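CofB (Escherichia coli, PDB 5AX6) is a homotrimeric minor pilin of the CFA/III type IVb pilus of enterotoxigenic Escherichia coli and probably takes part in pilus assembly. Local coordinates at residues A[58-63]-A[139-144]. Residues are numbered along the deposited sequence; the frame is centred on the assembly and turned at random.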
ATOM      1  N   THR A  58      -7.319  31.929 -31.723  1.00 17.74           N
ATOM      2  CA  THR A  58      -7.510  33.360 -31.569  1.00 18.71           C
ATOM      3  C   THR A  58      -6.292  33.917 -30.823  1.00 20.69           C
ATOM      4  O   THR A  58      -5.494  33.157 -30.275  1.00 21.03           O
ATOM      5  CB  THR A  58      -8.814  33.682 -30.831  1.00 21.28           C
ATOM      6  OG1 THR A  58      -8.742  33.180 -29.489  1.00 19.51           O
ATOM      7  CG2 THR A  58     -10.004  33.013 -31.555  1.00 20.08           C
ATOM      8  N   THR A  59      -6.133  35.235 -30.802  1.00 17.65           N
ATOM      9  CA  THR A  59      -4.913  35.798 -30.218  1.00 22.12           C
ATOM     10  C   THR A  59      -5.200  36.793 -29.098  1.00 22.87           C
ATOM     11  O   THR A  59      -4.305  37.536 -28.673  1.00 28.00           O
ATOM     12  CB  THR A  59      -4.053  36.491 -31.289  1.00 30.68           C
ATOM     13  OG1 THR A  59      -4.819  37.530 -31.902  1.00 31.10           O
ATOM     14  CG2 THR A  59      -3.624  35.493 -32.351  1.00 36.73           C
ATOM     15  N   ASN A  60      -6.433  36.798 -28.604  1.00 21.52           N
ATOM     16  CA  ASN A  60      -6.798  37.712 -27.522  1.00 22.76           C
ATOM     17  C   ASN A  60      -6.373  37.187 -26.143  1.00 23.20           C
ATOM     18  O   ASN A  60      -7.200  36.738 -25.345  1.00 22.64           O
ATOM     19  CB  ASN A  60      -8.307  38.010 -27.545  1.00 21.62           C
ATOM     20  CG  ASN A  60      -9.169  36.747 -27.591  1.00 19.75           C
ATOM     21  OD1 ASN A  60      -8.834  35.770 -28.261  1.00 21.21           O
ATOM     22  ND2 ASN A  60     -10.288  36.780 -26.884  1.00 17.50           N
ATOM     23  N   LYS A  61      -5.074  37.264 -25.857  1.00 23.23           N
ATOM     24  CA  LYS A  61      -4.550  36.762 -24.578  1.00 27.49           C
ATOM     25  C   LYS A  61      -5.072  37.562 -23.393  1.00 21.80           C
ATOM     26  O   LYS A  61      -5.276  37.023 -22.309  1.00 25.60           O
ATOM     27  CB  LYS A  61      -3.021  36.786 -24.570  1.00 27.10           C
ATOM     28  CG  LYS A  61      -2.366  35.990 -25.670  1.00 28.01           C
ATOM     29  CD  LYS A  61      -0.862  36.042 -25.485  1.00 39.08           C
ATOM     30  CE  LYS A  61      -0.134  35.370 -26.615  1.00 47.95           C
ATOM     31  NZ  LYS A  61       1.334  35.408 -26.362  1.00 54.94           N
ATOM     32  N   ASP A  62      -5.257  38.861 -23.602  1.00 24.23           N
ATOM     33  CA  ASP A  62      -5.872  39.730 -22.606  1.00 27.04           C
ATOM     34  C   ASP A  62      -7.385  39.517 -22.628  1.00 22.77           C
ATOM     35  O   ASP A  62      -8.007  39.643 -23.677  1.00 23.71           O
ATOM     36  CB  ASP A  62      -5.510  41.198 -22.898  1.00 30.71           C
ATOM     37  CG  ASP A  62      -5.968  42.165 -21.806  1.00 37.64           C
ATOM     38  OD1 ASP A  62      -7.008  41.934 -21.151  1.00 38.85           O
ATOM     39  OD2 ASP A  62      -5.277  43.187 -21.620  1.00 49.30           O
ATOM     40  N   LEU A  63      -7.969  39.185 -21.479  1.00 18.87           N
ATOM     41  CA  LEU A  63      -9.415  38.963 -21.392  1.00 26.05           C
ATOM     42  C   LEU A  63     -10.236  40.150 -21.905  1.00 29.04           C
ATOM     43  O   LEU A  63     -11.404  39.999 -22.296  1.00 24.67           O
ATOM     44  CB  LEU A  63      -9.812  38.654 -19.953  1.00 26.99           C
ATOM     45  CG  LEU A  63      -9.573  37.217 -19.489  1.00 31.94           C
ATOM     46  CD1 LEU A  63      -9.610  37.141 -17.961  1.00 34.22           C
ATOM     47  CD2 LEU A  63     -10.613  36.287 -20.106  1.00 26.28           C
ATOM     48  N   ILE A 139      -2.018  26.348 -26.313  1.00 17.28           N
ATOM     49  CA  ILE A 139      -3.246  27.061 -26.014  1.00 17.81           C
ATOM     50  C   ILE A 139      -3.263  27.439 -24.537  1.00 16.38           C
ATOM     51  O   ILE A 139      -3.191  26.562 -23.666  1.00 21.26           O
ATOM     52  CB  ILE A 139      -4.480  26.195 -26.357  1.00 14.45           C
ATOM     53  CG1 ILE A 139      -4.555  25.950 -27.876  1.00 20.10           C
ATOM     54  CG2 ILE A 139      -5.754  26.842 -25.827  1.00 17.12           C
ATOM     55  CD1 ILE A 139      -5.486  24.774 -28.274  1.00 18.72           C
ATOM     56  N   GLU A 140      -3.348  28.730 -24.243  1.00 18.00           N
ATOM     57  CA  GLU A 140      -3.239  29.157 -22.852  1.00 21.97           C
ATOM     58  C   GLU A 140      -4.580  29.459 -22.226  1.00 20.45           C
ATOM     59  O   GLU A 140      -4.689  29.650 -21.008  1.00 16.72           O
ATOM     60  CB  GLU A 140      -2.322  30.383 -22.733  1.00 26.27           C
ATOM     61  CG  GLU A 140      -2.867  31.662 -23.330  1.00 27.40           C
ATOM     62  CD  GLU A 140      -1.892  32.825 -23.158  1.00 41.10           C
ATOM     63  OE1 GLU A 140      -0.705  32.666 -23.520  1.00 41.53           O
ATOM     64  OE2 GLU A 140      -2.308  33.885 -22.643  1.00 41.61           O
ATOM     65  N   ARG A 141      -5.615  29.511 -23.050  1.00 17.50           N
ATOM     66  CA  ARG A 141      -6.954  29.730 -22.524  1.00 20.68           C
ATOM     67  C   ARG A 141      -7.975  29.176 -23.500  1.00 20.80           C
ATOM     68  O   ARG A 141      -7.771  29.269 -24.710  1.00 19.34           O
ATOM     69  CB  ARG A 141      -7.216  31.229 -22.285  1.00 18.74           C
ATOM     70  CG  ARG A 141      -8.398  31.491 -21.354  1.00 20.94           C
ATOM     71  CD  ARG A 141      -8.599  32.977 -21.107  1.00 22.67           C
ATOM     72  NE  ARG A 141      -9.211  33.662 -22.246  1.00 19.34           N
ATOM     73  CZ  ARG A 141      -8.653  34.677 -22.902  1.00 25.77           C
ATOM     74  NH1 ARG A 141      -7.449  35.121 -22.560  1.00 20.71           N
ATOM     75  NH2 ARG A 141      -9.299  35.243 -23.911  1.00 20.19           N
ATOM     76  N   VAL A 142      -9.060  28.605 -22.980  1.00 18.26           N
ATOM     77  CA  VAL A 142     -10.159  28.167 -23.838  1.00 16.67           C
ATOM     78  C   VAL A 142     -11.413  28.934 -23.466  1.00 19.19           C
ATOM     79  O   VAL A 142     -11.883  28.856 -22.333  1.00 17.45           O
ATOM     80  CB  VAL A 142     -10.431  26.641 -23.722  1.00 23.32           C
ATOM     81  CG1 VAL A 142     -11.511  26.219 -24.721  1.00 19.66           C
ATOM     82  CG2 VAL A 142      -9.152  25.844 -23.955  1.00 18.83           C
ATOM     83  N   ASP A 143     -11.948  29.683 -24.425  1.00 18.91           N
ATOM     84  CA  ASP A 143     -13.164  30.455 -24.204  1.00 16.09           C
ATOM     85  C   ASP A 143     -14.361  29.771 -24.850  1.00 18.82           C
ATOM     86  O   ASP A 143     -14.279  29.349 -25.996  1.00 19.44           O
ATOM     87  CB  ASP A 143     -13.028  31.870 -24.786  1.00 16.20           C
ATOM     88  CG  ASP A 143     -12.045  32.742 -24.015  1.00 22.25           C
ATOM     89  OD1 ASP A 143     -11.748  32.434 -22.835  1.00 21.00           O
ATOM     90  OD2 ASP A 143     -11.590  33.755 -24.596  1.00 21.84           O
ATOM     91  N   PHE A 144     -15.468  29.703 -24.117  1.00 16.42           N
ATOM     92  CA  PHE A 144     -16.723  29.158 -24.619  1.00 16.98           C
ATOM     93  C   PHE A 144     -17.771  30.263 -24.629  1.00 17.52           C
ATOM     94  O   PHE A 144     -18.067  30.841 -23.584  1.00 21.64           O
ATOM     95  CB  PHE A 144     -17.202  27.991 -23.744  1.00 15.88           C
ATOM     96  CG  PHE A 144     -16.267  26.820 -23.728  1.00 21.16           C
ATOM     97  CD1 PHE A 144     -16.445  25.756 -24.609  1.00 20.89           C
ATOM     98  CD2 PHE A 144     -15.207  26.780 -22.833  1.00 21.77           C
ATOM     99  CE1 PHE A 144     -15.572  24.669 -24.604  1.00 19.18           C
ATOM    100  CE2 PHE A 144     -14.344  25.703 -22.806  1.00 19.17           C
ATOM    101  CZ  PHE A 144     -14.523  24.640 -23.695  1.00 16.91           C
TER
HETATM  102  O   HOH W   1     -12.642  35.078 -26.705  1.00 21.58           O
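In R141 on strand 139-148, chi1 (-162°) sets CG anti to the backbone N, and a bend at chi3 (76°) turns NE off the extended chain. The guanidinium lies against the carbonyls of N60 and K61, illustrating how an arginine from the antiparallel sheet of a type IV pilin domain can hold an irregular loop by its backbone. An inverse gamma turn is centred on N60, whose carbonyl O receives R141 NH2 at 2.9 Å, with a weak second bond from R141 NH1. The same NH1 bonds weakly to K61 O at 2.9 Å. NE and the same NH2 grip D143 side-on, R141 NE to D143 OD1 (2.9 Å) and R141 NH2 to D143 OD2 (2.8 Å), both on syn sides, which should fix the rotation of the guanidinium. S226 of strand 220-227 also bonds D143 OD1. An alanine in place of R141 would probably leave both loop carbonyls without these donors and the D143 carboxylate without its salt-bridge mate. L63 CD2 lies 3.6 Å above the guanidinium plane, displaced from its middle, while L63 also packs on Q48 of a second subunit. N60 and D143 approach tip to tip, and one water joins them, accepting from N60 ND2, with D143 OD2 2.7 Å from the water O.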